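Triphenylmethane reductase (Citrobacter sp. my-5, PDB 2JL1) reduces triphenylmethane dyes, very probably with NADPH as the hydride donor, and so serves in their bioremediation. Local coordinates at the interface of chains A and B. Sequence-based numbering; all coordinates share one arbitrary frame. Chains: chain A/B, Triphenylmethane reductase.

Contact 1: the interface of chains A and B. Residues chain A 88, 91-92, 95, 130-131; chain B 79, 81, 85.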
# COMPACT_ATOMS: atom_id res chain seq x y z
N ALA A 88 5.35 -4.65 -5.90
CA ALA A 88 6.44 -4.09 -5.10
C ALA A 88 7.80 -4.27 -5.78
O ALA A 88 8.62 -3.36 -5.75
CB ALA A 88 6.46 -4.66 -3.69
N VAL A 91 8.06 -1.59 -8.67
CA VAL A 91 8.34 -0.26 -8.14
C VAL A 91 9.80 -0.16 -7.70
O VAL A 91 10.47 0.85 -8.00
CB VAL A 91 7.38 0.08 -6.96
CG1 VAL A 91 7.71 1.42 -6.33
CG2 VAL A 91 5.94 0.07 -7.45
N LYS A 92 10.31 -1.19 -7.03
CA LYS A 92 11.73 -1.14 -6.59
C LYS A 92 12.68 -1.14 -7.78
O LYS A 92 13.65 -0.39 -7.80
CB LYS A 92 12.10 -2.29 -5.66
CG LYS A 92 13.43 -2.05 -4.94
CD LYS A 92 13.90 -3.26 -4.21
CE LYS A 92 15.25 -2.99 -3.55
NZ LYS A 92 16.31 -3.14 -4.58
N ARG A 95 12.59 2.30 -9.26
CA ARG A 95 13.39 3.19 -8.42
C ARG A 95 14.90 2.97 -8.72
O ARG A 95 15.63 3.93 -9.02
CB ARG A 95 13.08 2.98 -6.94
CG ARG A 95 13.64 4.05 -5.96
CD ARG A 95 15.16 3.90 -5.71
NE ARG A 95 15.53 2.56 -5.25
CZ ARG A 95 15.54 2.17 -3.99
NH1 ARG A 95 15.21 3.02 -3.02
NH2 ARG A 95 15.88 0.93 -3.69
N THR A 130 6.66 6.15 -2.22
CA THR A 130 7.96 5.99 -1.50
C THR A 130 9.19 6.21 -2.36
O THR A 130 10.30 6.43 -1.84
CB THR A 130 8.10 4.60 -0.81
OG1 THR A 130 8.43 3.59 -1.79
CG2 THR A 130 6.84 4.26 -0.08
N THR A 131 9.04 6.12 -3.68
CA THR A 131 10.18 6.28 -4.56
C THR A 131 10.55 7.74 -4.83
O THR A 131 11.65 8.00 -5.31
CB THR A 131 9.96 5.63 -5.91
OG1 THR A 131 8.97 6.38 -6.63
CG2 THR A 131 9.53 4.18 -5.77
N ASP B 79 15.87 2.27 3.69
CA ASP B 79 15.39 2.35 2.31
C ASP B 79 13.90 1.99 2.32
O ASP B 79 13.53 0.83 2.48
CB ASP B 79 16.22 1.40 1.45
CG ASP B 79 15.82 1.39 -0.02
OD1 ASP B 79 14.74 1.90 -0.42
OD2 ASP B 79 16.62 0.82 -0.80
N THR B 81 11.64 2.07 -0.10
CA THR B 81 11.17 1.25 -1.21
C THR B 81 11.53 -0.22 -1.02
O THR B 81 10.74 -1.11 -1.34
CB THR B 81 11.68 1.79 -2.53
OG1 THR B 81 11.28 3.16 -2.65
CG2 THR B 81 11.14 0.97 -3.73
N VAL B 85 8.95 -3.99 -0.32
CA VAL B 85 9.23 -5.36 -0.79
C VAL B 85 9.34 -6.32 0.39
O VAL B 85 8.74 -7.39 0.36
CB VAL B 85 10.54 -5.47 -1.66
CG1 VAL B 85 10.73 -6.91 -2.17
CG2 VAL B 85 10.47 -4.54 -2.85

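Contact 2: the interface of chains A and B. Residues chain A 84, 119, 122-123; chain B 126-127, 130.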
# COMPACT_ATOMS: atom_id res chain seq x y z
N ILE A 84 0.60 -7.95 -4.96
CA ILE A 84 1.30 -6.93 -4.15
C ILE A 84 2.82 -7.10 -4.20
O ILE A 84 3.56 -6.12 -4.44
CB ILE A 84 0.74 -6.92 -2.71
CG1 ILE A 84 -0.69 -6.35 -2.77
CG2 ILE A 84 1.71 -6.21 -1.71
CD1 ILE A 84 -1.13 -5.58 -1.61
N HIS A 119 -7.59 -2.81 -2.90
CA HIS A 119 -6.53 -2.77 -1.90
C HIS A 119 -5.14 -2.89 -2.53
O HIS A 119 -4.18 -2.26 -2.06
CB HIS A 119 -6.79 -3.80 -0.80
CG HIS A 119 -7.97 -3.46 0.04
ND1 HIS A 119 -8.76 -4.41 0.66
CD2 HIS A 119 -8.54 -2.27 0.31
CE1 HIS A 119 -9.73 -3.81 1.32
NE2 HIS A 119 -9.62 -2.51 1.11
N LEU A 122 -4.27 0.49 -4.19
CA LEU A 122 -3.89 1.52 -3.18
C LEU A 122 -2.51 1.22 -2.57
O LEU A 122 -1.69 2.13 -2.38
CB LEU A 122 -4.96 1.62 -2.10
CG LEU A 122 -6.26 2.35 -2.53
CD1 LEU A 122 -7.47 1.89 -1.68
CD2 LEU A 122 -6.07 3.87 -2.45
N ALA A 123 -2.23 -0.06 -2.30
CA ALA A 123 -0.91 -0.48 -1.80
C ALA A 123 0.17 -0.10 -2.81
O ALA A 123 1.26 0.39 -2.43
CB ALA A 123 -0.89 -2.00 -1.50
N TYR B 126 -2.62 -1.90 3.56
CA TYR B 126 -3.36 -2.38 2.39
C TYR B 126 -2.97 -3.77 1.94
O TYR B 126 -3.84 -4.55 1.53
CB TYR B 126 -3.29 -1.38 1.22
CG TYR B 126 -4.22 -0.23 1.41
CD1 TYR B 126 -5.61 -0.43 1.37
CD2 TYR B 126 -3.74 1.05 1.64
CE1 TYR B 126 -6.49 0.63 1.55
CE2 TYR B 126 -4.61 2.12 1.81
CZ TYR B 126 -5.98 1.89 1.77
OH TYR B 126 -6.86 2.93 1.93
N ALA B 127 -1.68 -4.10 2.01
CA ALA B 127 -1.22 -5.46 1.74
C ALA B 127 -1.88 -6.49 2.68
O ALA B 127 -2.37 -7.52 2.25
CB ALA B 127 0.31 -5.57 1.82
N THR B 130 -5.50 -7.32 1.81
CA THR B 130 -5.66 -8.30 0.70
C THR B 130 -5.67 -9.76 1.12
O THR B 130 -6.12 -10.64 0.37
CB THR B 130 -4.60 -8.13 -0.42
OG1 THR B 130 -3.34 -8.71 0.00
CG2 THR B 130 -4.43 -6.68 -0.77

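Contact 1: the interface of chains A and B
A:Arg95 and B:Asp79 meet end-on across the two-fold interface of an NmrA-like reductase of the atypical short-chain dehydrogenase class, whose nucleotide-binding fold packs here through helices 80-96 and 117-130 of both copies. A:Arg95 presents NH1 and NH2, the paired ends of its guanidinium group, to the two carboxylate oxygens of B:Asp79, forming a salt bridge with a hydrogen bond at each oxygen. NH1 of A:Arg95 lies 2.9 Å from OD1 of B:Asp79 in a nearly straight bond. It reaches that oxygen on its syn side but well out of the carboxylate plane. NH2 of A:Arg95 takes the syn lone pair of OD2 of B:Asp79 at 3.0 Å. The two flat groups are twisted by 47°, so the fork is not coplanar, although gripping both oxygens should still limit rotation of the carboxylate. The arginine chain leaves its helix with CG opposite the backbone N (chi1 -168°), then folds at chi2 and chi3 to turn its head toward B:Asp79, which stands on the loop just ahead of helix 80-96.

A second polar link joins two hydroxyls: OG1 of A:Thr130 lies 3.0 Å from OG1 of B:Thr81. The direction of this bond is not settled; a hydroxyl suits the place because it can give one bond and accept another.

Carbon packing comes mainly from methyls of B:Thr81 and B:Val85. At B:Thr81, chi1 of -56° parts the two functions, sending OG1 to A:Thr130 while CG2 rests 3.6 Å from CA of A:Lys92. This small, two-faced residue therefore fits between helix 80-96 and the end of helix 117-130 of chain A, where CG2 of A:Thr131 is in van der Waals contact with its hydroxyl oxygen. One turn further on, CG2 of B:Val85 packs 3.9 Å from CD of A:Lys92, whose aliphatic stem crosses it at about a right angle. The same methyl makes a van der Waals contact, 3.6 Å, with the backbone O of A:Ala88, whose short side chain probably lets the helices come close.

Contact 2: the interface of chains A and B
The ring of B:Tyr126 lies beneath A:Leu122, in a patch where helix 117-130 of one chain packs against its copy in the other. CB of A:Leu122 stands over the middle of the aromatic face, 3.8 Å from the ring centroid of B:Tyr126, in a CH-pi contact. The CD1 methyl of A:Leu122 reaches farther along the same ring and comes 3.6 Å from CE1 of B:Tyr126. A branched leucine thus spreads its contacts from the ring centre toward the phenol end. A:His119 adds a second contact: its imidazole CD2 is 3.6 Å from CD1 of B:Tyr126, the two side chains crossing at about a right angle.

At the base of the tyrosine, CB of B:Tyr126 lies 3.5 Å from the backbone O of A:His119. CB of B:Tyr126 also meets CB of A:Ala123 at 3.7 Å, where the lack of bulk on the alanine may permit close helix packing. A:Ile84, from helix 80-96, supplies further apolar contact. Its CD1 points at B:Ala127 and packs tightly, 3.4 Å from CA of B:Ala127, while its CG2 meets the alanine methyl. CD1 of A:Ile84 also reaches tip to tip toward CG2 of B:Thr130, at 3.6 Å; that threonine methyl touches CB of A:His119 as well.

Behind this shell, chi1 of 78° places OG1 of B:Thr130 between its backbone N and carbonyl carbon. From there OG1 of B:Thr130 donates to the backbone O of B:Ala127 at 2.7 Å, on a lone pair in the carbonyl plane. The bond should help hold the rotamer, leaving CG2 on the side facing A:Ile84 and A:His119. Together with its symmetry twin, this largely apolar helix packing appears to help hold the two reductase subunits together.

Contact 1 and contact 2 lie about 14 Å apart, measured between the centres of their C-alpha atoms, on one continuous interface. Both draw on helices 80-96 and 117-130, and Thr130 serves in each: the chain A copy in contact 1, the chain B copy in contact 2. Because the dimer is two-fold symmetric, each patch recurs with the chains exchanged, so the same threonine can use its hydroxyl in one and its methyl in the other. Charged and polar pairing thus complements apolar helix packing, an arrangement consistent with a stable dimer, though the structure alone does not prove the oligomeric state in solution.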